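Local coordinates for protein prokaryotic transcription elongation factor GreA/GreB (Nitrosomonas europaea, PDB 2PN0) that probably binds RNA polymerase and may modulate transcription elongation, at residues E20-T25 with I91-P96. Numbering follows the deposited sequence.
Sequences EILLET and ISILAP
L22 meets I93 and L94 through a single methyl, CD2, and the whole contact turns on that atom. The CB of L22 leaves the helix already pointing at 91-96. CG then lies anti to the backbone N (chi1 -180°), carrying the branch straight out from the helix. There it forks, and CD2 is the arm that makes the crossing: it stops 4.0 Å from CD2 of L94 and 4.1 Å from CG2 of I93, resting against two methyls at once. The CB of L94 does not aim at the helix, but CG lies anti to the carbonyl carbon (chi1 -51°), beside the backbone N, and with CD1 continuing the extended chain it is CD2 that faces CD2 of L22. I93 offers its short gamma branch, CG2; CG1 takes no part in the touch. The side chains of I93 and L22 slide past one another in opposite senses. No hydrogen bond crosses; this is light van der Waals packing.

The two hydrophobic residues sit in the middle of a type I turn from S92 to A95. A95 N donates to S92 O at 3.0 Å, and S92 OG takes the backbone N of L94 at 2.9 Å, nearly straight at 163°, an ST turn that ties down the backbone carrying L94.

In the fold, the contact joins the C-terminal part of helix 13-25, at L22 in the Rnk N-terminal region, to the turn leaving strand 90-92, in the GreA/GreB C-terminal region. L26 and P81 also pack on L94, G88 of the second subunit touches it as well, and L23 turns to helix 34-42.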
ATOM      1  N   GLU A  20     -11.102  -0.484  16.724  1.00 18.88           N
ATOM      2  CA  GLU A  20     -12.318  -1.289  16.775  0.60 19.24           C
ATOM      3  C   GLU A  20     -13.495  -0.478  16.243  1.00 19.22           C
ATOM      4  O   GLU A  20     -14.300  -0.988  15.455  1.00 19.96           O
ATOM      5  CB  GLU A  20     -12.605  -1.812  18.189  0.60 19.91           C
ATOM      6  CG  GLU A  20     -13.966  -2.519  18.340  0.60 21.40           C
ATOM      7  CD  GLU A  20     -14.053  -3.870  17.626  0.60 25.21           C
ATOM      8  OE1 GLU A  20     -13.001  -4.422  17.224  0.60 25.57           O
ATOM      9  OE2 GLU A  20     -15.189  -4.391  17.462  0.60 25.08           O
ATOM     10  N   ILE A  21     -13.593   0.788  16.652  1.00 19.28           N
ATOM     11  CA  ILE A  21     -14.707   1.639  16.206  1.00 19.01           C
ATOM     12  C   ILE A  21     -14.563   1.903  14.709  1.00 18.52           C
ATOM     13  O   ILE A  21     -15.547   1.889  13.958  1.00 18.46           O
ATOM     14  CB  ILE A  21     -14.752   2.970  16.977  1.00 18.24           C
ATOM     15  CG1 ILE A  21     -15.097   2.724  18.463  1.00 20.98           C
ATOM     16  CG2 ILE A  21     -15.757   3.981  16.307  1.00 18.59           C
ATOM     17  CD1 ILE A  21     -14.834   3.913  19.353  1.00 19.76           C
ATOM     18  N   LEU A  22     -13.334   2.122  14.269  1.00 18.19           N
ATOM     19  CA  LEU A  22     -13.106   2.313  12.831  1.00 17.62           C
ATOM     20  C   LEU A  22     -13.618   1.119  12.033  1.00 18.44           C
ATOM     21  O   LEU A  22     -14.288   1.276  11.001  1.00 19.71           O
ATOM     22  CB  LEU A  22     -11.614   2.568  12.545  1.00 17.40           C
ATOM     23  CG  LEU A  22     -11.255   2.788  11.078  1.00 15.17           C
ATOM     24  CD1 LEU A  22     -11.982   3.985  10.416  1.00 15.28           C
ATOM     25  CD2 LEU A  22      -9.723   2.857  10.894  1.00 16.41           C
ATOM     26  N   LEU A  23     -13.276  -0.090  12.476  1.00 18.89           N
ATOM     27  CA  LEU A  23     -13.579  -1.278  11.704  1.00 19.67           C
ATOM     28  C   LEU A  23     -15.095  -1.562  11.736  1.00 20.01           C
ATOM     29  O   LEU A  23     -15.645  -2.093  10.766  1.00 20.08           O
ATOM     30  CB  LEU A  23     -12.796  -2.457  12.278  1.00 19.78           C
ATOM     31  CG  LEU A  23     -11.295  -2.371  12.010  1.00 19.72           C
ATOM     32  CD1 LEU A  23     -10.607  -3.473  12.838  1.00 22.85           C
ATOM     33  CD2 LEU A  23     -11.019  -2.549  10.524  1.00 22.66           C
ATOM     34  N   GLU A  24     -15.737  -1.231  12.862  1.00 20.71           N
ATOM     35  CA  GLU A  24     -17.186  -1.336  13.028  0.60 21.11           C
ATOM     36  C   GLU A  24     -17.892  -0.347  12.102  1.00 21.63           C
ATOM     37  O   GLU A  24     -18.934  -0.648  11.520  1.00 22.44           O
ATOM     38  CB  GLU A  24     -17.567  -1.030  14.480  0.60 21.12           C
ATOM     39  CG  GLU A  24     -17.261  -2.174  15.441  0.60 20.41           C
ATOM     40  CD  GLU A  24     -17.544  -1.855  16.899  0.60 22.29           C
ATOM     41  OE1 GLU A  24     -18.124  -0.779  17.196  0.60 24.68           O
ATOM     42  OE2 GLU A  24     -17.184  -2.700  17.758  0.60 22.41           O
ATOM     43  N   THR A  25     -17.325   0.855  11.990  1.00 21.09           N
ATOM     44  CA  THR A  25     -17.954   1.890  11.171  1.00 21.74           C
ATOM     45  C   THR A  25     -17.916   1.497   9.693  1.00 22.47           C
ATOM     46  O   THR A  25     -18.903   1.702   8.959  1.00 21.82           O
ATOM     47  CB  THR A  25     -17.305   3.269  11.398  1.00 21.95           C
ATOM     48  OG1 THR A  25     -17.438   3.633  12.785  1.00 22.08           O
ATOM     49  CG2 THR A  25     -17.988   4.334  10.534  1.00 22.14           C
ATOM     50  N   ILE A  91       0.720   6.891   5.511  1.00 13.23           N
ATOM     51  CA  ILE A  91       0.124   5.678   5.021  1.00 12.63           C
ATOM     52  C   ILE A  91      -0.975   5.247   5.972  1.00 12.04           C
ATOM     53  O   ILE A  91      -0.747   5.083   7.180  1.00 10.68           O
ATOM     54  CB  ILE A  91       1.198   4.554   4.740  1.00 11.14           C
ATOM     55  CG1 ILE A  91       0.569   3.398   3.942  1.00 14.36           C
ATOM     56  CG2 ILE A  91       1.915   4.101   6.016  1.00 11.17           C
ATOM     57  CD1 ILE A  91       1.658   2.482   3.335  1.00 13.92           C
ATOM     58  N   SER A  92      -2.167   5.045   5.410  1.00 11.72           N
ATOM     59  CA  SER A  92      -3.316   4.608   6.230  1.00 12.06           C
ATOM     60  C   SER A  92      -3.136   3.191   6.786  1.00 12.25           C
ATOM     61  O   SER A  92      -2.655   2.290   6.079  1.00 13.29           O
ATOM     62  CB  SER A  92      -4.627   4.677   5.415  1.00 12.35           C
ATOM     63  OG  SER A  92      -5.750   4.203   6.137  1.00 12.20           O
ATOM     64  N   ILE A  93      -3.661   2.981   7.986  1.00 11.62           N
ATOM     65  CA  ILE A  93      -3.823   1.643   8.545  1.00 12.40           C
ATOM     66  C   ILE A  93      -4.677   0.743   7.645  1.00 11.91           C
ATOM     67  O   ILE A  93      -4.560  -0.480   7.728  1.00 13.24           O
ATOM     68  CB  ILE A  93      -4.411   1.731   9.994  1.00 13.24           C
ATOM     69  CG1 ILE A  93      -4.418   0.372  10.699  1.00 12.47           C
ATOM     70  CG2 ILE A  93      -5.790   2.416  10.001  1.00 10.75           C
ATOM     71  CD1 ILE A  93      -3.052  -0.315  10.837  1.00 13.53           C
ATOM     72  N   LEU A  94      -5.501   1.337   6.781  1.00 11.45           N
ATOM     73  CA  LEU A  94      -6.379   0.541   5.840  1.00 12.39           C
ATOM     74  C   LEU A  94      -5.675   0.146   4.543  1.00 11.98           C
ATOM     75  O   LEU A  94      -6.188  -0.687   3.800  1.00 13.10           O
ATOM     76  CB  LEU A  94      -7.681   1.290   5.488  1.00 11.52           C
ATOM     77  CG  LEU A  94      -8.467   1.803   6.700  1.00 14.20           C
ATOM     78  CD1 LEU A  94      -9.767   2.392   6.148  1.00 13.91           C
ATOM     79  CD2 LEU A  94      -8.758   0.681   7.663  1.00 15.75           C
ATOM     80  N   ALA A  95      -4.519   0.745   4.270  1.00 12.35           N
ATOM     81  CA  ALA A  95      -3.878   0.569   2.953  1.00 11.92           C
ATOM     82  C   ALA A  95      -2.963  -0.666   2.931  1.00 10.54           C
ATOM     83  O   ALA A  95      -2.363  -1.011   3.974  1.00  9.86           O
ATOM     84  CB  ALA A  95      -3.080   1.808   2.568  1.00 13.47           C
ATOM     85  N   PRO A  96      -2.785  -1.291   1.747  1.00 10.88           N
ATOM     86  CA  PRO A  96      -1.724  -2.280   1.606  1.00 10.70           C
ATOM     87  C   PRO A  96      -0.412  -1.701   2.184  1.00 10.71           C
ATOM     88  O   PRO A  96      -0.106  -0.488   2.009  1.00 11.65           O
ATOM     89  CB  PRO A  96      -1.606  -2.466   0.093  1.00 10.36           C
ATOM     90  CG  PRO A  96      -3.047  -2.252  -0.394  1.00  9.64           C
ATOM     91  CD  PRO A  96      -3.575  -1.130   0.507  1.00 11.37           C
TER